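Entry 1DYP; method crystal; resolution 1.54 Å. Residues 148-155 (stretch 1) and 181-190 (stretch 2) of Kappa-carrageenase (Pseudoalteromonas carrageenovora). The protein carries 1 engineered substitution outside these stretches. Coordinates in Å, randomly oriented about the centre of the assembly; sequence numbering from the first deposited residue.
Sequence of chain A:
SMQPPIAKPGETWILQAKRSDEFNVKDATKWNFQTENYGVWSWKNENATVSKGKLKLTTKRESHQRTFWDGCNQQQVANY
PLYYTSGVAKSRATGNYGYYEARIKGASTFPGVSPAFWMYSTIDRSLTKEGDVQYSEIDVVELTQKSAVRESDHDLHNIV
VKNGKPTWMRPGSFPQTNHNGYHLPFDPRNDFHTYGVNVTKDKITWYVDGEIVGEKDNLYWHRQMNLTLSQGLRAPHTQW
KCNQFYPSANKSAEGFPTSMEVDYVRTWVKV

Stretch 1 148-155: AVRESDHD
Stretch 2 (181-190) GYHLPFDPRN

The long side chain of R150 lies along the loop that follows strand 181-183 and is tied to it through two waters rather than by a direct salt bridge. Its chi1 is m and chi2 and chi3 are t, so the chain runs extended: CG passes 3.4 Å from F186 O, and one face of the guanidinium covers F186 C and D187 N, with R150 NE 3.6 Å from D187 N. Water 1 accepts from R150 NH1 (2.6 Å) and donates to L184 O (2.7 Å); water 2 accepts from R150 NE (2.9 Å) and donates to D187 OD2 (3.1 Å). R150 gives up 134 Å² to the other stretch, the largest share in a contact that buries 658 Å² in all.

Behind this clamp is a short antiparallel ladder between strands 151-153 and 181-183, whose directions differ by 150° and whose axes approach to 4.7 Å. E151 faces H183 (CA to CA 4.6 Å) and D153 faces G181 (CA to CA 4.9 Å) as non-hydrogen-bonded pairs. Between them S152 and Y182 (CA to CA 5.2 Å) form the hydrogen-bonded pair, S152 N to Y182 O at 2.8 Å and Y182 N to S152 O at 2.9 Å. Just beyond the strands, L184 N donates to R150 O at 2.7 Å. E151 CA adds a CA-H...O contact to Y182 O at 3.4 Å.

Phi/psi values are extended along both strands, from -88/121 at E151 to -116/140 at D153 and from -96/144 at G181 to -99/108 at H183. A type I turn from A148 to E151, with E151 N 3.1 Å from A148 O, leads into the first strand through V149 (-58/-29) and R150 (-87/2).

On the face carrying E151, D153 and H183, E151 (chi1 t, chi2 p) curls back over the neighbouring strand. Its OE2 is 3.1 Å from Y182 N, at an angle too poor for a hydrogen bond. An ideal CB on G181 would lie 3.2 Å from E151 OE2, so glycine leaves room for the carboxylate. H183 (chi1 t) lays one ring face over R150 CB, 4.1 Å from H183 NE2.

The other face carries S152 and Y182. Buried S152 (chi1 p) places OG 2.8 Å from H154 NE2 in a hydrogen bond, 3.5 Å from Y182 CB and 3.5 Å from L184 CD2. The S152 hydroxyl can both donate and accept, which suits it to pair with a ring nitrogen; which of the two donates is left open. H154 (chi1 m) meets Y182 CB with its ring edge, NE2 to CB 3.8 Å. L184 (m, t) is buried, its apolar branches suited to the interior.

Beside the R150 clamp, a type I turn runs from D187 to N190, with N190 N 3.0 Å from D187 O. D187 (chi1 t) receives R189 N and NE on OD1 (2.8 and 3.0 Å) and forms a salt bridge from OD2 to R189 NH2 (2.9 Å). The guanidinium thus fixed offers one face to V149 (chi1 p), whose CG2 lies 3.4 Å from R189 NE, while V149 O packs 3.7 Å from P188 CG.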

# COMPACT_ATOMS: atom_id res chain seq x y z
N ALA A 148 10.43 11.59 10.37
CA ALA A 148 10.17 12.90 9.78
C ALA A 148 9.07 12.80 8.75
O ALA A 148 9.03 11.86 7.95
CB ALA A 148 11.44 13.46 9.15
N VAL A 149 8.17 13.78 8.75
CA VAL A 149 7.04 13.78 7.83
C VAL A 149 7.41 13.73 6.35
O VAL A 149 6.65 13.19 5.54
CB VAL A 149 6.14 15.02 8.09
CG1 VAL A 149 6.82 16.28 7.58
CG2 VAL A 149 4.78 14.81 7.44
N ARG A 150 8.57 14.26 5.97
CA ARG A 150 8.95 14.25 4.56
C ARG A 150 9.68 12.99 4.10
O ARG A 150 10.06 12.89 2.93
CB ARG A 150 9.77 15.50 4.22
CG ARG A 150 8.97 16.78 4.36
CD ARG A 150 9.66 17.99 3.77
NE ARG A 150 8.82 19.17 3.89
CZ ARG A 150 9.06 20.33 3.29
NH1 ARG A 150 10.12 20.48 2.52
NH2 ARG A 150 8.22 21.35 3.47
N GLU A 151 9.85 12.03 4.99
CA GLU A 151 10.52 10.79 4.61
C GLU A 151 9.46 9.83 4.07
O GLU A 151 8.50 9.49 4.77
CB GLU A 151 11.22 10.16 5.81
CG GLU A 151 12.03 8.90 5.48
CD GLU A 151 13.16 9.17 4.50
OE1 GLU A 151 13.65 10.32 4.46
OE2 GLU A 151 13.58 8.24 3.79
N SER A 152 9.63 9.41 2.82
CA SER A 152 8.68 8.49 2.21
C SER A 152 9.36 7.16 1.91
O SER A 152 10.58 7.10 1.72
CB SER A 152 8.12 9.07 0.91
OG SER A 152 9.14 9.36 -0.02
N ASP A 153 8.57 6.09 1.89
CA ASP A 153 9.09 4.76 1.59
C ASP A 153 8.50 4.22 0.30
O ASP A 153 7.32 4.40 0.02
CB ASP A 153 8.80 3.81 2.74
CG ASP A 153 9.47 4.23 4.02
OD1 ASP A 153 10.70 4.41 4.00
OD2 ASP A 153 8.76 4.39 5.03
N HIS A 154 9.33 3.56 -0.50
CA HIS A 154 8.92 2.98 -1.78
C HIS A 154 9.58 1.62 -1.70
O HIS A 154 10.67 1.40 -2.23
CB HIS A 154 9.50 3.86 -2.89
CG HIS A 154 9.20 5.32 -2.70
ND1 HIS A 154 8.04 5.91 -3.15
CD2 HIS A 154 9.87 6.29 -2.03
CE1 HIS A 154 8.01 7.18 -2.77
NE2 HIS A 154 9.11 7.43 -2.09
N ASP A 155 8.91 0.73 -0.98
CA ASP A 155 9.43 -0.60 -0.70
C ASP A 155 8.85 -1.82 -1.41
O ASP A 155 7.93 -1.73 -2.24
CB ASP A 155 9.33 -0.85 0.81
CG ASP A 155 10.07 0.18 1.62
OD1 ASP A 155 11.06 0.73 1.09
OD2 ASP A 155 9.67 0.45 2.77
N GLY A 181 14.33 4.49 0.37
CA GLY A 181 13.92 5.57 1.25
C GLY A 181 14.12 6.87 0.50
O GLY A 181 15.08 7.00 -0.26
N TYR A 182 13.23 7.83 0.72
CA TYR A 182 13.34 9.10 0.01
C TYR A 182 12.94 10.29 0.86
O TYR A 182 11.99 10.22 1.65
CB TYR A 182 12.45 9.05 -1.23
CG TYR A 182 12.46 10.28 -2.11
CD1 TYR A 182 13.63 10.68 -2.77
CD2 TYR A 182 11.29 11.00 -2.35
CE1 TYR A 182 13.62 11.76 -3.64
CE2 TYR A 182 11.28 12.09 -3.22
CZ TYR A 182 12.44 12.46 -3.87
OH TYR A 182 12.42 13.50 -4.76
N HIS A 183 13.67 11.38 0.72
CA HIS A 183 13.35 12.60 1.44
C HIS A 183 12.60 13.47 0.45
O HIS A 183 13.18 14.00 -0.50
CB HIS A 183 14.62 13.30 1.92
CG HIS A 183 14.36 14.55 2.69
ND1 HIS A 183 14.21 15.78 2.08
CD2 HIS A 183 14.14 14.76 4.01
CE1 HIS A 183 13.91 16.69 2.99
NE2 HIS A 183 13.86 16.09 4.17
N LEU A 184 11.29 13.60 0.66
CA LEU A 184 10.45 14.38 -0.22
C LEU A 184 10.82 15.86 -0.21
O LEU A 184 11.18 16.42 0.82
CB LEU A 184 8.98 14.24 0.19
CG LEU A 184 8.37 12.84 0.15
CD1 LEU A 184 7.06 12.81 0.93
CD2 LEU A 184 8.15 12.42 -1.29
N PRO A 185 10.76 16.51 -1.38
CA PRO A 185 11.10 17.94 -1.46
C PRO A 185 9.87 18.80 -1.15
O PRO A 185 9.81 19.97 -1.51
CB PRO A 185 11.56 18.09 -2.91
CG PRO A 185 10.68 17.14 -3.64
CD PRO A 185 10.70 15.91 -2.73
N PHE A 186 8.91 18.19 -0.46
CA PHE A 186 7.67 18.87 -0.09
C PHE A 186 6.99 18.10 1.04
O PHE A 186 7.37 16.98 1.35
CB PHE A 186 6.74 18.92 -1.31
CG PHE A 186 6.45 17.57 -1.92
CD1 PHE A 186 5.53 16.71 -1.33
CD2 PHE A 186 7.12 17.15 -3.06
CE1 PHE A 186 5.28 15.45 -1.88
CE2 PHE A 186 6.88 15.89 -3.62
CZ PHE A 186 5.95 15.03 -3.02
N ASP A 187 5.99 18.73 1.65
CA ASP A 187 5.23 18.08 2.72
C ASP A 187 4.15 17.32 1.96
O ASP A 187 3.32 17.92 1.29
CB ASP A 187 4.60 19.13 3.63
CG ASP A 187 3.94 18.51 4.84
OD1 ASP A 187 3.27 17.47 4.70
OD2 ASP A 187 4.08 19.08 5.95
N PRO A 188 4.13 15.98 2.07
CA PRO A 188 3.11 15.21 1.35
C PRO A 188 1.67 15.44 1.80
O PRO A 188 0.74 14.95 1.17
CB PRO A 188 3.56 13.77 1.57
CG PRO A 188 4.16 13.82 2.93
CD PRO A 188 4.97 15.11 2.91
N ARG A 189 1.50 16.20 2.88
CA ARG A 189 0.17 16.49 3.39
C ARG A 189 -0.38 17.76 2.74
O ARG A 189 -1.55 18.11 2.92
CB ARG A 189 0.22 16.69 4.90
CG ARG A 189 0.75 15.48 5.65
CD ARG A 189 0.94 15.81 7.12
NE ARG A 189 1.98 16.81 7.31
CZ ARG A 189 2.34 17.29 8.49
NH1 ARG A 189 1.73 16.86 9.59
NH2 ARG A 189 3.32 18.18 8.58
N ASN A 190 0.47 18.44 1.97
CA ASN A 190 0.07 19.67 1.31
C ASN A 190 -0.20 19.46 -0.18
O ASN A 190 0.72 19.22 -0.96
CB ASN A 190 1.15 20.73 1.47
CG ASN A 190 0.66 22.11 1.06
OD1 ASN A 190 -0.07 22.76 1.81
ND2 ASN A 190 1.04 22.54 -0.14
O HOH W 1 11.96 18.86 1.64
O HOH W 2 7.09 19.64 6.12